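Local coordinates for nitroreductase-like family protein (Bacillus cereus, PDB 2I7H), which belongs to the nitroreductase family and binds flavin mononucleotide in pockets that both subunits of its dimer help to form, at residues Glu35-Ala40 with Cys117-Asn122; Asn122-Ala127 with Cys134-Gly139. All coordinates share one frame; numbering follows the deposited sequence.

How the contacts relate
From the N terminus, helix 30-40 is the first element used; its last turns form one side of contact 1. The other side is the middle of helix 106-129. Contact 1 closes a loop of 76 residues, which includes strands 53-58 and 94-101. Contact 2 starts further along helix 106-129 and closes a turn of six residues onto strand 132-137. The two loops follow in series; the contacts share Asn-122, and neither loop nests in or crosses the other. Helix 106-129 is tied to helix 30-40 and to an outer strand of the sheet within this chain. Leu-126 of contact 2 packs on helix 30-40. Met-120 of contact 1 touches the Trp-136 ring. Both contacts reach the second subunit.

Contact 1. Residues Glu35-Ala40 with Cys117-Asn122; sequences ELLNDA and CAFMQN
Asn-122 reaches across to Ala-40, the last residue of helix 30-40. Its CB packs against Ala-40 CB at 3.8 Å. Its CG is turned anti to the carbonyl carbon (chi1 -83°), which carries the amide on past the methyl group to the backbone of Ala-40. There ND2 donates to Ala-40 O at 3.0 Å. The bond is nearly straight, with an angle of 163° at the hydrogen. The acceptor lies close to the amide plane, while the donor is tilted from the carbonyl plane of Ala-40. One turn earlier, the Phe-119 ring packs against Ala-40. Ring atom CD1 is 3.6 Å from Ala-40 CB. The same ring edge faces two carbonyl oxygens of the helix end, with CE1 3.5 Å from Leu-37 O. At the far tip, CZ meets Leu-37 CD2 at 3.7 Å, the two side chains crossing at a slant. Ala-40 CB also comes within 3.4 Å of Phe-119 O. Trp-52 stacks on the Phe-119 ring. The axes of the two short segments approach to 8.9 Å at 134°. This is buried helix-helix packing within the nitroreductase fold, joining the end of helix 30-40 to the long helix 106-129.

Contact 2. Residues Asn122-Ala127 with Cys134-Gly139; sequences NFQLLA and CVWKSG. With FMN (flavin mononucleotide), chain G.
One water accepts two hydrogens, from Gln-124 NE2 at 2.6 Å and from Trp-136 N at 3.1 Å. It joins the helix side chain to the strand backbone. Extended beyond CG (chi2 -165°), the Gln-124 chain carries its amide to the indole. NE2 lies 3.7 Å from Trp-136 CB, and OE1 lies in the ring plane at the edge, beside CE3. The amide and ring planes are 84° apart. Nearer the helix, Gln-124 CG touches Cys-134 SG at 3.8 Å. The sulfur sits between its own backbone N and carbonyl carbon (chi1 57°), and also meets the edge of the Phe-123 ring. The segments run nearly antiparallel, as helix 106-129 turns back through a short loop into strand 132-137, an outer strand of the antiparallel sheet within this chain. This helix-to-strand return leads directly into the flavin site. Trp-136 presents a ring face to the flavin methyl C7M, which is offset toward the rim, with CE2 3.6 Å from C7M. Trp-136 NE1 is hydrogen-bonded to Val-160 O. Lys-137 bends so that NZ donates to flavin O2 at 3.1 Å. Ser-138 N donates to flavin O4 at 3.0 Å and, weakly, to N5.

Contact 1. Residues Glu35-Ala40 with Cys117-Asn122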
ATOM      1  N   GLU A  35     -10.886  11.864 -11.010  1.00 42.48           N
ATOM      2  CA  GLU A  35     -11.523  10.598 -11.352  1.00 43.44           C
ATOM      3  C   GLU A  35     -10.696   9.428 -10.799  1.00 42.22           C
ATOM      4  O   GLU A  35     -11.220   8.583 -10.085  1.00 42.55           O
ATOM      5  CB  GLU A  35     -11.754  10.479 -12.872  1.00 42.58           C
ATOM      6  CG  GLU A  35     -12.257   9.119 -13.298  1.00 45.30           C
ATOM      7  CD  GLU A  35     -12.677   9.030 -14.765  1.00 47.28           C
ATOM      8  OE1 GLU A  35     -12.984   7.899 -15.200  1.00 52.49           O
ATOM      9  OE2 GLU A  35     -12.737  10.066 -15.485  1.00 53.29           O
ATOM     10  N   LEU A  36      -9.405   9.421 -11.109  1.00 41.39           N
ATOM     11  CA  LEU A  36      -8.447   8.414 -10.621  1.00 40.79           C
ATOM     12  C   LEU A  36      -8.348   8.310  -9.097  1.00 40.42           C
ATOM     13  O   LEU A  36      -8.329   7.190  -8.557  1.00 40.04           O
ATOM     14  CB  LEU A  36      -7.051   8.658 -11.241  1.00 41.16           C
ATOM     15  CG  LEU A  36      -7.038   8.567 -12.778  1.00 40.35           C
ATOM     16  CD1 LEU A  36      -5.687   8.732 -13.337  1.00 39.16           C
ATOM     17  CD2 LEU A  36      -7.619   7.256 -13.219  1.00 42.83           C
ATOM     18  N   LEU A  37      -8.291   9.458  -8.414  1.00 39.45           N
ATOM     19  CA  LEU A  37      -8.229   9.485  -6.960  1.00 39.48           C
ATOM     20  C   LEU A  37      -9.494   8.895  -6.355  1.00 40.19           C
ATOM     21  O   LEU A  37      -9.420   8.219  -5.341  1.00 39.76           O
ATOM     22  CB  LEU A  37      -8.036  10.895  -6.420  1.00 39.24           C
ATOM     23  CG  LEU A  37      -6.693  11.598  -6.589  1.00 38.91           C
ATOM     24  CD1 LEU A  37      -6.868  13.167  -6.551  1.00 40.18           C
ATOM     25  CD2 LEU A  37      -5.674  11.104  -5.587  1.00 35.20           C
ATOM     26  N   ASN A  38     -10.645   9.155  -6.982  1.00 40.38           N
ATOM     27  CA  ASN A  38     -11.908   8.601  -6.512  1.00 40.95           C
ATOM     28  C   ASN A  38     -11.949   7.076  -6.630  1.00 41.24           C
ATOM     29  O   ASN A  38     -12.371   6.388  -5.688  1.00 41.07           O
ATOM     30  CB  ASN A  38     -13.112   9.265  -7.187  1.00 40.80           C
ATOM     31  CG  ASN A  38     -13.674  10.390  -6.365  1.00 42.58           C
ATOM     32  OD1 ASN A  38     -13.708  10.290  -5.131  1.00 44.05           O
ATOM     33  ND2 ASN A  38     -14.126  11.480  -7.028  1.00 42.28           N
ATOM     34  N   ASP A  39     -11.470   6.552  -7.758  1.00 41.41           N
ATOM     35  CA  ASP A  39     -11.278   5.119  -7.893  1.00 42.40           C
ATOM     36  C   ASP A  39     -10.318   4.545  -6.847  1.00 41.95           C
ATOM     37  O   ASP A  39     -10.556   3.445  -6.321  1.00 41.81           O
ATOM     38  CB  ASP A  39     -10.808   4.760  -9.303  1.00 43.26           C
ATOM     39  CG  ASP A  39     -11.870   4.994 -10.349  1.00 46.07           C
ATOM     40  OD1 ASP A  39     -13.067   5.189 -10.001  1.00 48.75           O
ATOM     41  OD2 ASP A  39     -11.492   5.010 -11.541  1.00 52.30           O
ATOM     42  N   ALA A  40      -9.251   5.295  -6.538  1.00 41.49           N
ATOM     43  CA  ALA A  40      -8.234   4.849  -5.572  1.00 40.73           C
ATOM     44  C   ALA A  40      -8.808   4.725  -4.169  1.00 40.77           C
ATOM     45  O   ALA A  40      -8.276   3.956  -3.360  1.00 40.76           O
ATOM     46  CB  ALA A  40      -6.966   5.780  -5.569  1.00 39.82           C
ATOM     47  N   CYS A 117      -1.075   4.126   2.160  1.00 34.56           N
ATOM     48  CA  CYS A 117      -0.205   3.510   1.164  1.00 34.80           C
ATOM     49  C   CYS A 117      -0.924   2.659   0.114  1.00 35.32           C
ATOM     50  O   CYS A 117      -0.523   2.676  -1.047  1.00 35.92           O
ATOM     51  CB  CYS A 117       0.881   2.691   1.837  1.00 35.27           C
ATOM     52  SG  CYS A 117       1.932   3.691   2.872  1.00 35.78           S
ATOM     53  N   ALA A 118      -1.976   1.938   0.524  1.00 34.87           N
ATOM     54  CA  ALA A 118      -2.809   1.153  -0.372  1.00 35.45           C
ATOM     55  C   ALA A 118      -3.538   2.075  -1.385  1.00 35.48           C
ATOM     56  O   ALA A 118      -3.606   1.753  -2.564  1.00 35.99           O
ATOM     57  CB  ALA A 118      -3.857   0.219   0.444  1.00 33.97           C
ATOM     58  N   PHE A 119      -4.091   3.191  -0.898  1.00 35.61           N
ATOM     59  CA  PHE A 119      -4.696   4.248  -1.723  1.00 35.72           C
ATOM     60  C   PHE A 119      -3.715   4.791  -2.763  1.00 36.60           C
ATOM     61  O   PHE A 119      -4.071   4.931  -3.936  1.00 37.78           O
ATOM     62  CB  PHE A 119      -5.241   5.346  -0.788  1.00 35.07           C
ATOM     63  CG  PHE A 119      -5.585   6.649  -1.455  1.00 34.73           C
ATOM     64  CD1 PHE A 119      -6.815   6.828  -2.079  1.00 30.61           C
ATOM     65  CD2 PHE A 119      -4.716   7.735  -1.357  1.00 33.38           C
ATOM     66  CE1 PHE A 119      -7.117   8.006  -2.652  1.00 30.83           C
ATOM     67  CE2 PHE A 119      -5.005   8.915  -1.932  1.00 34.54           C
ATOM     68  CZ  PHE A 119      -6.205   9.075  -2.598  1.00 33.94           C
HETATM   69  N   MSE A 120      -2.465   5.037  -2.360  1.00 37.86           N
HETATM   70  CA  MSE A 120      -1.456   5.596  -3.273  1.00 38.05           C
HETATM   71  C   MSE A 120      -1.020   4.617  -4.332  1.00 37.60           C
HETATM   72  O   MSE A 120      -0.837   4.998  -5.488  1.00 37.55           O
HETATM   73  CB  MSE A 120      -0.226   6.137  -2.522  1.00 38.69           C
HETATM   74  CG  MSE A 120      -0.533   7.382  -1.718  1.00 37.58           C
HETATM   75 SE   MSE A 120       0.947   8.090  -0.635  0.85 40.08          SE
HETATM   76  CE  MSE A 120       2.030   8.821  -2.033  1.00 42.31           C
ATOM     77  N   GLN A 121      -0.844   3.366  -3.925  1.00 37.16           N
ATOM     78  CA  GLN A 121      -0.538   2.302  -4.844  1.00 37.49           C
ATOM     79  C   GLN A 121      -1.685   2.060  -5.841  1.00 36.87           C
ATOM     80  O   GLN A 121      -1.433   1.933  -7.032  1.00 36.13           O
ATOM     81  CB  GLN A 121      -0.170   1.014  -4.103  1.00 38.04           C
ATOM     82  CG  GLN A 121      -0.004  -0.199  -5.027  1.00 39.31           C
ATOM     83  CD  GLN A 121       1.159  -0.107  -5.994  1.00 40.50           C
ATOM     84  OE1 GLN A 121       1.424  -1.061  -6.740  1.00 44.54           O
ATOM     85  NE2 GLN A 121       1.845   1.023  -6.013  1.00 37.01           N
ATOM     86  N   ASN A 122      -2.930   2.032  -5.341  1.00 36.24           N
ATOM     87  CA  ASN A 122      -4.108   2.001  -6.207  1.00 35.80           C
ATOM     88  C   ASN A 122      -4.019   3.095  -7.248  1.00 35.76           C
ATOM     89  O   ASN A 122      -4.215   2.853  -8.429  1.00 35.94           O
ATOM     90  CB  ASN A 122      -5.372   2.288  -5.409  1.00 35.40           C
ATOM     91  CG  ASN A 122      -5.929   1.087  -4.704  1.00 34.82           C
ATOM     92  OD1 ASN A 122      -5.540  -0.060  -4.930  1.00 30.83           O
ATOM     93  ND2 ASN A 122      -6.885   1.355  -3.836  1.00 33.22           N
TER

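Contact 2. Residues Asn122-Ala127 with Cys134-Gly139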
ATOM      1  N   ASN A 122      -2.930   2.032  -5.341  1.00 36.24           N
ATOM      2  CA  ASN A 122      -4.108   2.001  -6.207  1.00 35.80           C
ATOM      3  C   ASN A 122      -4.019   3.095  -7.248  1.00 35.76           C
ATOM      4  O   ASN A 122      -4.215   2.853  -8.429  1.00 35.94           O
ATOM      5  CB  ASN A 122      -5.372   2.288  -5.409  1.00 35.40           C
ATOM      6  CG  ASN A 122      -5.929   1.087  -4.704  1.00 34.82           C
ATOM      7  OD1 ASN A 122      -5.540  -0.060  -4.930  1.00 30.83           O
ATOM      8  ND2 ASN A 122      -6.885   1.355  -3.836  1.00 33.22           N
ATOM      9  N   PHE A 123      -3.762   4.317  -6.777  1.00 35.89           N
ATOM     10  CA  PHE A 123      -3.710   5.479  -7.647  1.00 36.50           C
ATOM     11  C   PHE A 123      -2.653   5.296  -8.730  1.00 36.73           C
ATOM     12  O   PHE A 123      -2.892   5.625  -9.888  1.00 37.00           O
ATOM     13  CB  PHE A 123      -3.387   6.758  -6.878  1.00 35.67           C
ATOM     14  CG  PHE A 123      -3.250   7.926  -7.775  1.00 37.39           C
ATOM     15  CD1 PHE A 123      -4.399   8.633  -8.217  1.00 36.90           C
ATOM     16  CD2 PHE A 123      -2.008   8.281  -8.274  1.00 35.64           C
ATOM     17  CE1 PHE A 123      -4.254   9.684  -9.089  1.00 38.20           C
ATOM     18  CE2 PHE A 123      -1.869   9.332  -9.148  1.00 35.69           C
ATOM     19  CZ  PHE A 123      -2.974  10.034  -9.562  1.00 36.11           C
ATOM     20  N   GLN A 124      -1.488   4.782  -8.337  1.00 36.80           N
ATOM     21  CA  GLN A 124      -0.370   4.606  -9.267  1.00 37.50           C
ATOM     22  C   GLN A 124      -0.734   3.614 -10.371  1.00 37.13           C
ATOM     23  O   GLN A 124      -0.403   3.838 -11.532  1.00 37.28           O
ATOM     24  CB  GLN A 124       0.881   4.164  -8.523  1.00 37.08           C
ATOM     25  CG  GLN A 124       1.592   5.252  -7.682  1.00 37.16           C
ATOM     26  CD  GLN A 124       3.020   4.763  -7.311  1.00 39.23           C
ATOM     27  OE1 GLN A 124       3.192   3.619  -6.904  1.00 44.76           O
ATOM     28  NE2 GLN A 124       4.022   5.595  -7.506  1.00 37.86           N
ATOM     29  N   LEU A 125      -1.465   2.560  -9.995  1.00 36.50           N
ATOM     30  CA  LEU A 125      -1.957   1.539 -10.916  1.00 37.11           C
ATOM     31  C   LEU A 125      -3.018   2.084 -11.870  1.00 37.19           C
ATOM     32  O   LEU A 125      -2.916   1.947 -13.080  1.00 37.94           O
ATOM     33  CB  LEU A 125      -2.505   0.332 -10.123  1.00 36.74           C
ATOM     34  CG  LEU A 125      -1.460  -0.453  -9.345  1.00 35.25           C
ATOM     35  CD1 LEU A 125      -2.089  -1.613  -8.533  1.00 35.67           C
ATOM     36  CD2 LEU A 125      -0.359  -0.927 -10.290  1.00 30.64           C
ATOM     37  N   LEU A 126      -4.025   2.721 -11.296  1.00 38.02           N
ATOM     38  CA  LEU A 126      -5.040   3.460 -12.037  1.00 37.73           C
ATOM     39  C   LEU A 126      -4.467   4.456 -13.045  1.00 37.95           C
ATOM     40  O   LEU A 126      -4.931   4.525 -14.188  1.00 37.61           O
ATOM     41  CB  LEU A 126      -5.989   4.159 -11.050  1.00 36.98           C
ATOM     42  CG  LEU A 126      -6.850   3.194 -10.222  1.00 36.81           C
ATOM     43  CD1 LEU A 126      -7.369   3.807  -8.948  1.00 34.37           C
ATOM     44  CD2 LEU A 126      -8.023   2.647 -11.038  1.00 33.42           C
ATOM     45  N   ALA A 127      -3.468   5.226 -12.616  1.00 38.30           N
ATOM     46  CA  ALA A 127      -2.833   6.203 -13.485  1.00 38.20           C
ATOM     47  C   ALA A 127      -2.075   5.505 -14.618  1.00 38.70           C
ATOM     48  O   ALA A 127      -2.192   5.889 -15.774  1.00 38.54           O
ATOM     49  CB  ALA A 127      -1.915   7.179 -12.658  1.00 37.48           C
ATOM     50  N   CYS A 134       4.000   8.349 -12.815  1.00 43.96           N
ATOM     51  CA  CYS A 134       4.262   9.111 -11.617  1.00 44.52           C
ATOM     52  C   CYS A 134       5.350   8.519 -10.742  1.00 43.10           C
ATOM     53  O   CYS A 134       5.693   7.358 -10.881  1.00 42.17           O
ATOM     54  CB  CYS A 134       2.981   9.350 -10.825  1.00 45.23           C
ATOM     55  SG  CYS A 134       2.125   7.903 -10.372  1.00 51.24           S
ATOM     56  N   VAL A 135       5.924   9.369  -9.896  1.00 42.51           N
ATOM     57  CA  VAL A 135       6.774   8.938  -8.793  1.00 42.51           C
ATOM     58  C   VAL A 135       6.201   9.361  -7.454  1.00 41.92           C
ATOM     59  O   VAL A 135       5.713  10.484  -7.301  1.00 41.04           O
ATOM     60  CB  VAL A 135       8.177   9.534  -8.788  1.00 42.70           C
ATOM     61  CG1 VAL A 135       9.203   8.472  -9.013  1.00 44.21           C
ATOM     62  CG2 VAL A 135       8.296  10.738  -9.676  1.00 42.23           C
ATOM     63  N   TRP A 136       6.335   8.444  -6.500  1.00 41.62           N
ATOM     64  CA  TRP A 136       5.939   8.585  -5.114  1.00 41.53           C
ATOM     65  C   TRP A 136       7.189   9.064  -4.425  1.00 42.47           C
ATOM     66  O   TRP A 136       8.167   8.328  -4.322  1.00 42.21           O
ATOM     67  CB  TRP A 136       5.595   7.201  -4.592  1.00 41.07           C
ATOM     68  CG  TRP A 136       5.158   7.075  -3.179  1.00 40.96           C
ATOM     69  CD1 TRP A 136       5.492   7.880  -2.107  1.00 40.61           C
ATOM     70  CD2 TRP A 136       4.369   6.017  -2.656  1.00 42.90           C
ATOM     71  NE1 TRP A 136       4.891   7.422  -0.961  1.00 43.87           N
ATOM     72  CE2 TRP A 136       4.218   6.259  -1.259  1.00 44.22           C
ATOM     73  CE3 TRP A 136       3.729   4.894  -3.237  1.00 44.24           C
ATOM     74  CZ2 TRP A 136       3.473   5.410  -0.434  1.00 39.63           C
ATOM     75  CZ3 TRP A 136       2.965   4.067  -2.424  1.00 41.67           C
ATOM     76  CH2 TRP A 136       2.849   4.340  -1.019  1.00 40.09           C
ATOM     77  N   LYS A 137       7.175  10.299  -3.955  1.00 43.21           N
ATOM     78  CA  LYS A 137       8.382  10.844  -3.368  1.00 44.32           C
ATOM     79  C   LYS A 137       8.325  10.852  -1.872  1.00 44.55           C
ATOM     80  O   LYS A 137       7.281  11.125  -1.274  1.00 44.47           O
ATOM     81  CB  LYS A 137       8.696  12.229  -3.910  1.00 44.33           C
ATOM     82  CG  LYS A 137       9.965  12.266  -4.725  1.00 47.00           C
ATOM     83  CD  LYS A 137       9.762  12.053  -6.180  1.00 49.50           C
ATOM     84  CE  LYS A 137      10.865  12.776  -6.944  1.00 52.34           C
ATOM     85  NZ  LYS A 137      12.225  12.128  -6.837  1.00 51.24           N
ATOM     86  N   SER A 138       9.433  10.455  -1.264  0.50 44.65           N
ATOM     87  CA  SER A 138       9.653  10.700   0.144  0.50 44.76           C
ATOM     88  C   SER A 138      11.014  11.307   0.362  0.50 45.24           C
ATOM     89  O   SER A 138      11.577  11.960  -0.522  0.50 45.50           O
ATOM     90  CB  SER A 138       9.543   9.443   0.994  0.50 45.33           C
ATOM     91  OG  SER A 138      10.055   9.724   2.292  0.50 42.46           O
ATOM     92  N   GLY A 139      11.542  11.089   1.556  1.00 45.27           N
ATOM     93  CA  GLY A 139      12.756  11.786   1.957  1.00 44.28           C
ATOM     94  C   GLY A 139      12.427  12.793   3.013  1.00 43.57           C
ATOM     95  O   GLY A 139      11.248  13.026   3.316  1.00 43.83           O
TER
HETATM   96  N1  FMN G1001      11.712   7.604  -5.930  0.70 39.21           N
HETATM   97  C2  FMN G1001      12.435   8.794  -5.947  0.70 39.19           C
HETATM   98  O2  FMN G1001      13.041   9.124  -6.964  0.70 38.71           O
HETATM   99  N3  FMN G1001      12.464   9.604  -4.824  0.70 38.91           N
HETATM  100  C4  FMN G1001      11.765   9.198  -3.693  0.70 38.55           C
HETATM  101  O4  FMN G1001      11.970   9.733  -2.617  0.70 36.92           O
HETATM  102  C4A FMN G1001      11.048   8.011  -3.687  0.70 38.85           C
HETATM  103  N5  FMN G1001      10.367   7.645  -2.538  0.70 39.33           N
HETATM  104  C5A FMN G1001       9.656   6.448  -2.512  0.70 39.00           C
HETATM  105  C6  FMN G1001       8.996   6.138  -1.339  0.70 39.09           C
HETATM  106  C7  FMN G1001       8.245   4.991  -1.194  0.70 38.79           C
HETATM  107  C7M FMN G1001       7.355   4.898   0.009  0.70 34.54           C
HETATM  108  C8  FMN G1001       8.165   4.113  -2.273  0.70 38.74           C
HETATM  109  C8M FMN G1001       7.257   2.919  -2.143  0.70 36.09           C
HETATM  110  C9  FMN G1001       8.838   4.423  -3.482  0.70 38.96           C
HETATM  111  C9A FMN G1001       9.603   5.596  -3.623  0.70 39.38           C
HETATM  112  N10 FMN G1001      10.310   5.973  -4.805  0.70 39.72           N
HETATM  113  C10 FMN G1001      11.012   7.191  -4.817  0.70 38.60           C
HETATM  114  C1' FMN G1001      10.589   5.002  -5.936  0.70 40.76           C
HETATM  115  C2' FMN G1001      11.865   4.197  -5.669  0.70 40.97           C
HETATM  116  O2' FMN G1001      12.968   5.057  -5.641  0.70 42.77           O
HETATM  117  C3' FMN G1001      12.187   2.978  -6.573  0.70 42.22           C
HETATM  118  O3' FMN G1001      13.216   3.190  -7.520  0.70 44.53           O
HETATM  119  C4' FMN G1001      11.038   2.422  -7.374  0.70 41.26           C
HETATM  120  O4' FMN G1001       9.856   2.362  -6.616  0.70 38.60           O
HETATM  121  C5' FMN G1001      11.433   1.034  -7.867  0.70 41.43           C
HETATM  122  O5' FMN G1001      11.255   1.083  -9.271  0.70 41.28           O
HETATM  123  P   FMN G1001       9.755   1.176  -9.889  0.70 40.95           P
HETATM  124  O1P FMN G1001       9.837   1.766 -11.285  0.70 38.46           O
HETATM  125  O2P FMN G1001       9.254  -0.244  -9.969  0.70 41.81           O
HETATM  126  O3P FMN G1001       8.786   1.975  -9.026  0.70 36.36           O
HETATM  127  O   HOH W   1       6.647   5.487  -7.381  1.00 26.28           O